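PDB 5K9Z: putative short-chain dehydrogenase/reductase from Burkholderia xenovorans, which probably acts as an NAD- or NADP-dependent oxidoreductase on CH-OH groups of its substrates. Local coordinates for residues A29-A32 and R33-Q37; A111-H114 and A115-V119; R133-V136 and K137-S140. All coordinates share one frame; numbering follows the deposited sequence.

Contact 1: residues A29-A32 and R33-Q37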
loop_
_atom_site.group_PDB
_atom_site.type_symbol
_atom_site.label_atom_id
_atom_site.label_comp_id
_atom_site.label_asym_id
_atom_site.label_seq_id
_atom_site.Cartn_x
_atom_site.Cartn_y
_atom_site.Cartn_z
ATOM N N ALA C 29 -22.793 2.658 15.824
ATOM C CA ALA C 29 -24.252 2.599 15.875
ATOM C C ALA C 29 -24.827 1.965 14.609
ATOM O O ALA C 29 -25.732 1.125 14.679
ATOM C CB ALA C 29 -24.821 4.003 16.081
ATOM N N ALA C 30 -24.322 2.378 13.438
ATOM C CA ALA C 30 -24.775 1.798 12.172
ATOM C C ALA C 30 -24.512 0.300 12.132
ATOM O O ALA C 30 -25.313 -0.465 11.582
ATOM C CB ALA C 30 -24.079 2.482 10.994
ATOM N N THR C 31 -23.382 -0.132 12.698
ATOM C CA THR C 31 -23.047 -1.553 12.736
ATOM C C THR C 31 -23.960 -2.306 13.693
ATOM O O THR C 31 -24.432 -3.404 13.375
ATOM C CB THR C 31 -21.580 -1.745 13.142
ATOM O OG1 THR C 31 -20.726 -1.038 12.233
ATOM C CG2 THR C 31 -21.196 -3.240 13.132
ATOM N N ALA C 32 -24.201 -1.746 14.877
ATOM C CA ALA C 32 -25.143 -2.365 15.803
ATOM C C ALA C 32 -26.517 -2.517 15.162
ATOM O O ALA C 32 -27.137 -3.582 15.249
ATOM C CB ALA C 32 -25.241 -1.545 17.092
ATOM N N ARG C 33 -27.009 -1.460 14.507
ATOM C CA ARG C 33 -28.306 -1.535 13.841
ATOM C C ARG C 33 -28.317 -2.628 12.777
ATOM O O ARG C 33 -29.249 -3.436 12.713
ATOM C CB ARG C 33 -28.668 -0.196 13.196
ATOM C CG ARG C 33 -28.992 0.905 14.159
ATOM C CD ARG C 33 -29.493 2.152 13.434
ATOM N NE ARG C 33 -28.883 3.346 14.014
ATOM C CZ ARG C 33 -29.479 4.139 14.898
ATOM N NH1 ARG C 33 -28.836 5.199 15.380
ATOM N NH2 ARG C 33 -30.718 3.873 15.298
ATOM N N LEU C 34 -27.307 -2.650 11.905
ATOM C CA LEU C 34 -27.358 -3.589 10.789
ATOM C C LEU C 34 -27.209 -5.024 11.276
ATOM O O LEU C 34 -27.894 -5.924 10.781
ATOM C CB LEU C 34 -26.291 -3.260 9.748
ATOM C CG LEU C 34 -26.326 -4.170 8.507
ATOM C CD1 LEU C 34 -27.690 -4.153 7.838
ATOM C CD2 LEU C 34 -25.240 -3.787 7.509
ATOM N N MET C 35 -26.327 -5.257 12.243
ATOM C CA MET C 35 -26.165 -6.615 12.759
ATOM C C MET C 35 -27.440 -7.104 13.439
ATOM O O MET C 35 -27.825 -8.270 13.286
ATOM C CB MET C 35 -24.975 -6.680 13.709
ATOM C CG MET C 35 -23.638 -6.550 12.977
ATOM S SD MET C 35 -22.236 -6.866 14.073
ATOM C CE MET C 35 -20.917 -7.041 12.873
ATOM N N ALA C 36 -28.125 -6.218 14.168
ATOM C CA ALA C 36 -29.422 -6.574 14.738
ATOM C C ALA C 36 -30.430 -6.897 13.641
ATOM O O ALA C 36 -31.180 -7.873 13.741
ATOM C CB ALA C 36 -29.937 -5.441 15.628
ATOM N N GLN C 37 -30.472 -6.072 12.594
ATOM C CA GLN C 37 -31.339 -6.332 11.449
ATOM C C GLN C 37 -31.004 -7.653 10.766
ATOM O O GLN C 37 -31.898 -8.323 10.234
ATOM C CB GLN C 37 -31.233 -5.166 10.470
ATOM C CG GLN C 37 -32.114 -5.252 9.246
ATOM C CD GLN C 37 -31.866 -4.089 8.307
ATOM O OE1 GLN C 37 -31.638 -2.960 8.757
ATOM N NE2 GLN C 37 -31.882 -4.354 7.003
#

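Contact 2: residues A111-H114 and A115-V119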
loop_
_atom_site.group_PDB
_atom_site.type_symbol
_atom_site.label_atom_id
_atom_site.label_comp_id
_atom_site.label_asym_id
_atom_site.label_seq_id
_atom_site.Cartn_x
_atom_site.Cartn_y
_atom_site.Cartn_z
ATOM N N ALA C 111 1.661 12.801 26.765
ATOM C CA ALA C 111 0.333 12.532 27.305
ATOM C C ALA C 111 -0.699 12.432 26.183
ATOM O O ALA C 111 -1.536 11.521 26.179
ATOM C CB ALA C 111 -0.049 13.620 28.322
ATOM N N ALA C 112 -0.646 13.348 25.212
ATOM C CA ALA C 112 -1.566 13.267 24.082
ATOM C C ALA C 112 -1.286 12.032 23.231
ATOM O O ALA C 112 -2.220 11.364 22.781
ATOM C CB ALA C 112 -1.481 14.534 23.234
ATOM N N TRP C 113 -0.004 11.716 23.011
ATOM C CA TRP C 113 0.377 10.503 22.292
ATOM C C TRP C 113 -0.202 9.265 22.971
ATOM O O TRP C 113 -0.873 8.445 22.328
ATOM C CB TRP C 113 1.914 10.448 22.199
ATOM C CG TRP C 113 2.512 9.196 21.653
ATOM C CD1 TRP C 113 3.075 8.168 22.357
ATOM C CD2 TRP C 113 2.630 8.845 20.267
ATOM N NE1 TRP C 113 3.528 7.196 21.489
ATOM C CE2 TRP C 113 3.264 7.591 20.203
ATOM C CE3 TRP C 113 2.257 9.480 19.070
ATOM C CZ2 TRP C 113 3.529 6.946 18.993
ATOM C CZ3 TRP C 113 2.523 8.841 17.865
ATOM C CH2 TRP C 113 3.142 7.580 17.838
ATOM N N HIS C 114 0.026 9.130 24.288
ATOM C CA HIS C 114 -0.433 7.952 25.021
ATOM C C HIS C 114 -1.953 7.878 25.112
ATOM O O HIS C 114 -2.522 6.785 25.019
ATOM C CB HIS C 114 0.180 7.911 26.431
ATOM C CG HIS C 114 1.636 7.565 26.434
ATOM N ND1 HIS C 114 2.584 8.336 27.068
ATOM C CD2 HIS C 114 2.316 6.577 25.804
ATOM C CE1 HIS C 114 3.780 7.808 26.876
ATOM N NE2 HIS C 114 3.646 6.746 26.102
ATOM N N ALA C 115 -2.628 9.012 25.341
ATOM C CA ALA C 115 -4.089 8.995 25.363
ATOM C C ALA C 115 -4.661 8.516 24.029
ATOM O O ALA C 115 -5.638 7.757 24.005
ATOM C CB ALA C 115 -4.642 10.382 25.697
ATOM N N THR C 116 -4.082 8.968 22.911
ATOM C CA THR C 116 -4.587 8.564 21.599
ATOM C C THR C 116 -4.407 7.066 21.392
ATOM O O THR C 116 -5.355 6.359 21.036
ATOM C CB THR C 116 -3.881 9.341 20.485
ATOM O OG1 THR C 116 -4.081 10.746 20.667
ATOM C CG2 THR C 116 -4.438 8.933 19.080
ATOM N N LEU C 117 -3.197 6.560 21.657
ATOM C CA LEU C 117 -2.909 5.140 21.456
ATOM C C LEU C 117 -3.676 4.253 22.437
ATOM O O LEU C 117 -3.975 3.098 22.112
ATOM C CB LEU C 117 -1.401 4.902 21.554
ATOM C CG LEU C 117 -0.594 4.982 20.239
ATOM C CD1 LEU C 117 -0.866 6.237 19.446
ATOM C CD2 LEU C 117 0.889 4.896 20.556
ATOM N N GLY C 118 -4.024 4.780 23.619
ATOM C CA GLY C 118 -4.791 3.993 24.576
ATOM C C GLY C 118 -6.141 3.581 24.023
ATOM O O GLY C 118 -6.564 2.430 24.178
ATOM N N VAL C 119 -6.804 4.500 23.318
ATOM C CA VAL C 119 -8.092 4.215 22.702
ATOM C C VAL C 119 -7.909 3.449 21.385
ATOM O O VAL C 119 -8.564 2.426 21.141
ATOM C CB VAL C 119 -8.873 5.528 22.475
ATOM C CG1 VAL C 119 -10.173 5.250 21.772
ATOM C CG2 VAL C 119 -9.097 6.318 23.811
#

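Contact 3: residues R133-V136 and K137-S140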
loop_
_atom_site.group_PDB
_atom_site.type_symbol
_atom_site.label_atom_id
_atom_site.label_comp_id
_atom_site.label_asym_id
_atom_site.label_seq_id
_atom_site.Cartn_x
_atom_site.Cartn_y
_atom_site.Cartn_z
ATOM N N ARG C 133 -10.165 -15.131 23.814
ATOM C CA ARG C 133 -10.309 -16.051 24.937
ATOM C C ARG C 133 -11.657 -16.753 24.902
ATOM O O ARG C 133 -11.748 -17.956 25.165
ATOM C CB ARG C 133 -10.142 -15.313 26.264
ATOM C CG ARG C 133 -8.722 -14.980 26.644
ATOM C CD ARG C 133 -8.690 -14.249 28.010
ATOM N NE ARG C 133 -7.320 -14.033 28.457
ATOM C CZ ARG C 133 -6.980 -13.601 29.670
ATOM N NH1 ARG C 133 -7.922 -13.332 30.571
ATOM N NH2 ARG C 133 -5.696 -13.443 29.979
ATOM N N ALA C 134 -12.726 -16.015 24.613
ATOM C CA ALA C 134 -14.029 -16.668 24.504
ATOM C C ALA C 134 -14.110 -17.527 23.243
ATOM O O ALA C 134 -14.716 -18.606 23.250
ATOM C CB ALA C 134 -15.143 -15.617 24.536
ATOM N N MET C 135 -13.487 -17.075 22.156
ATOM C CA MET C 135 -13.746 -17.680 20.856
ATOM C C MET C 135 -12.941 -18.950 20.631
ATOM O O MET C 135 -13.446 -19.880 19.991
ATOM C CB MET C 135 -13.481 -16.670 19.740
ATOM C CG MET C 135 -14.528 -15.568 19.712
ATOM S SD MET C 135 -14.059 -14.284 18.549
ATOM C CE MET C 135 -15.448 -13.156 18.683
ATOM N N VAL C 136 -11.697 -19.021 21.127
ATOM C CA VAL C 136 -10.929 -20.244 20.903
ATOM C C VAL C 136 -11.598 -21.422 21.592
ATOM O O VAL C 136 -11.466 -22.564 21.140
ATOM C CB VAL C 136 -9.449 -20.107 21.336
ATOM C CG1 VAL C 136 -8.752 -19.015 20.524
ATOM C CG2 VAL C 136 -9.328 -19.850 22.821
ATOM N N LYS C 137 -12.357 -21.170 22.662
ATOM C CA LYS C 137 -13.129 -22.247 23.283
ATOM C C LYS C 137 -14.237 -22.741 22.358
ATOM O O LYS C 137 -14.493 -23.948 22.277
ATOM C CB LYS C 137 -13.725 -21.777 24.610
ATOM C CG LYS C 137 -12.708 -21.462 25.703
ATOM C CD LYS C 137 -13.408 -21.008 26.982
ATOM C CE LYS C 137 -12.422 -20.653 28.088
ATOM N NZ LYS C 137 -11.860 -21.869 28.734
ATOM N N GLN C 138 -14.906 -21.821 21.654
ATOM C CA GLN C 138 -15.939 -22.194 20.685
ATOM C C GLN C 138 -15.366 -22.935 19.480
ATOM O O GLN C 138 -16.075 -23.722 18.844
ATOM C CB GLN C 138 -16.679 -20.938 20.196
ATOM C CG GLN C 138 -17.611 -20.304 21.221
ATOM C CD GLN C 138 -17.845 -18.811 20.986
ATOM O OE1 GLN C 138 -18.309 -18.104 21.891
ATOM N NE2 GLN C 138 -17.518 -18.321 19.776
ATOM N N GLY C 139 -14.114 -22.661 19.115
ATOM C CA GLY C 139 -13.608 -23.115 17.836
ATOM C C GLY C 139 -14.123 -22.313 16.662
ATOM O O GLY C 139 -14.079 -22.795 15.529
ATOM N N SER C 140 -14.636 -21.105 16.899
ATOM C CA SER C 140 -15.145 -20.263 15.823
ATOM C C SER C 140 -15.305 -18.849 16.359
ATOM O O SER C 140 -15.370 -18.627 17.571
ATOM C CB SER C 140 -16.489 -20.755 15.275
ATOM O OG SER C 140 -17.497 -20.585 16.264
#

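Contact 1: residues A29-A32 and R33-Q37
A29 meets R33 one helical turn on. The backbone N of R33 donates to A29 O at 2.9 Å, with an N-H...O angle of 168°. The R33 side chain adds a second touch, because CG lies 3.3 Å from A29 O. The chain bends at chi3 (-137°), and NH1 comes to 4.2 Å from A29 CB. The far end of R33 is held elsewhere: its NH2 forms a salt bridge with E58 OE2 on the neighbouring helix 49-58.

A30 accepts a backbone bond from L34 N, and the CB of L34 rests against A30 O. This helix, 26-37, is the crossover of the beta-alpha-beta unit that links strands 17-21 and 41-46. In the Rossmann fold of this family it follows the glycine-rich turn after the first strand, where the dinucleotide is usually bound.

T31 makes the main apolar contact. Its CG2 lies 3.8 Å from M35 CE and 3.9 Å from M35 SD. The two side chains run next to each other and point the same way. M35 CG stands beside its own backbone N (chi1 -71°), and the chain is extended from there, which carries SD and CE along the threonine methyl. M35 N also donates to T31 O. The hydroxyl OG1 turns back to I27 O within the helix. T31 and M35 together pack on helix 225-236.

A32 accepts from A36 N at 3.0 Å, and A36 CB touches A32 O at 3.4 Å. The methyls of both alanines pack on V42 of strand 41-46.

Contact 2: residues A111-H114 and A115-V119
A112 O is gripped twice by T116. The hydroxyl OG1 reaches it at 2.9 Å and the backbone N at 3.0 Å. The two donors come from opposite faces of the carbonyl plane, each tilted well out of it. OG1 sits beside its own backbone N (chi1 -59°), and this turns it back along the helix toward the carbonyl. T116 OG1 is also hydrogen-bonded to A101 N, which ties the helix to strand 100-102.

The backbone bonds around this point are regular for a helix. A115 N bonds to A111 O, L117 N to W113 O, and G118 N to H114 O. The last is the most bent of them, with an N-H...O angle of 142°.

W113 and L117 make the apolar part. The indole swings away from its backbone N (chi1 172°), and the leucine lies over one ring face. L117 CD1 stands above the six-membered ring, 4.3 Å from its centroid and almost on the normal, a CH-pi contact. L117 CD2 is offset toward the rim, 3.6 Å from W113 CE2 and 3.6 Å from W113 NE1. W113 also packs on A160 and S163, and L117 on A164, all on helix 159-179.

The helix, 110-138, belongs to the Rossmann-like fold of the family. This stretch also meets the second subunit, whose F272 packs on A112, A115 and T116.

Since A101 N is a donor, T116 OG1 can accept from it while giving its own proton to A112 O. One buried hydroxyl therefore bonds both A101 N and A112 O, while W113 and L117 are joined through dispersion and CH-pi attraction.

Contact 3: residues R133-V136 and K137-S140
The backbone of M135 and V136 meets that of G139 where helix 110-138 ends. G139 N makes two weak bonds, to M135 O at 3.0 Å and to V136 O at 3.3 Å. This is a glycine-terminated helix C-terminus. G139 is the first residue to leave helical angles, with phi at +75°. A CB in this conformation would press on the carbonyl O of Q138. Beyond it the chain enters strand 141-146, completing a crossover of the Rossmann fold from strand 91-94.

K137 lies along the helix surface. Its CG is 3.7 Å from R133 O, and CD and CE follow close to the same oxygen. The end of the lysine then leads away from the contact. V136 packs on R182 in a nearby loop.

M135 and Q138 carry the inner side. The two side chains run at a slant to each other, with M135 CG 4.1 Å from Q138 NE2. The glutamine chain is extended beyond CG, and its CB touches M135 O at 3.4 Å. M135 also packs on L89, in the loop before strand 91-94. L89 O is the stronger partner of the glutamine amide, accepting from NE2. A second, weak bond runs from Q138 NE2 to S140 O at 3.1 Å, and that oxygen also lies 3.5 Å from M135 CB.

All three contacts are local; contacts 1 and 2 lie within a helix, and contact 3 runs over a helix end into the loop that follows. Contacts 2 and 3 both use helix 110-138, near its start and at its end, and their centres are 30 Å apart. Contact 1 lies on helix 26-37, with its centre 28 Å from that of contact 2 and 23 Å from that of contact 3. No two of them touch. Contacts 1 and 2 lie on opposite sides of the chain's centre. Contact 2 alone meets the second subunit. It also packs on helix 159-179, which carries the family's YxxxK sequence. Contact 3 lies at the surface, with a glycerol about 4 Å from the R133 side chain.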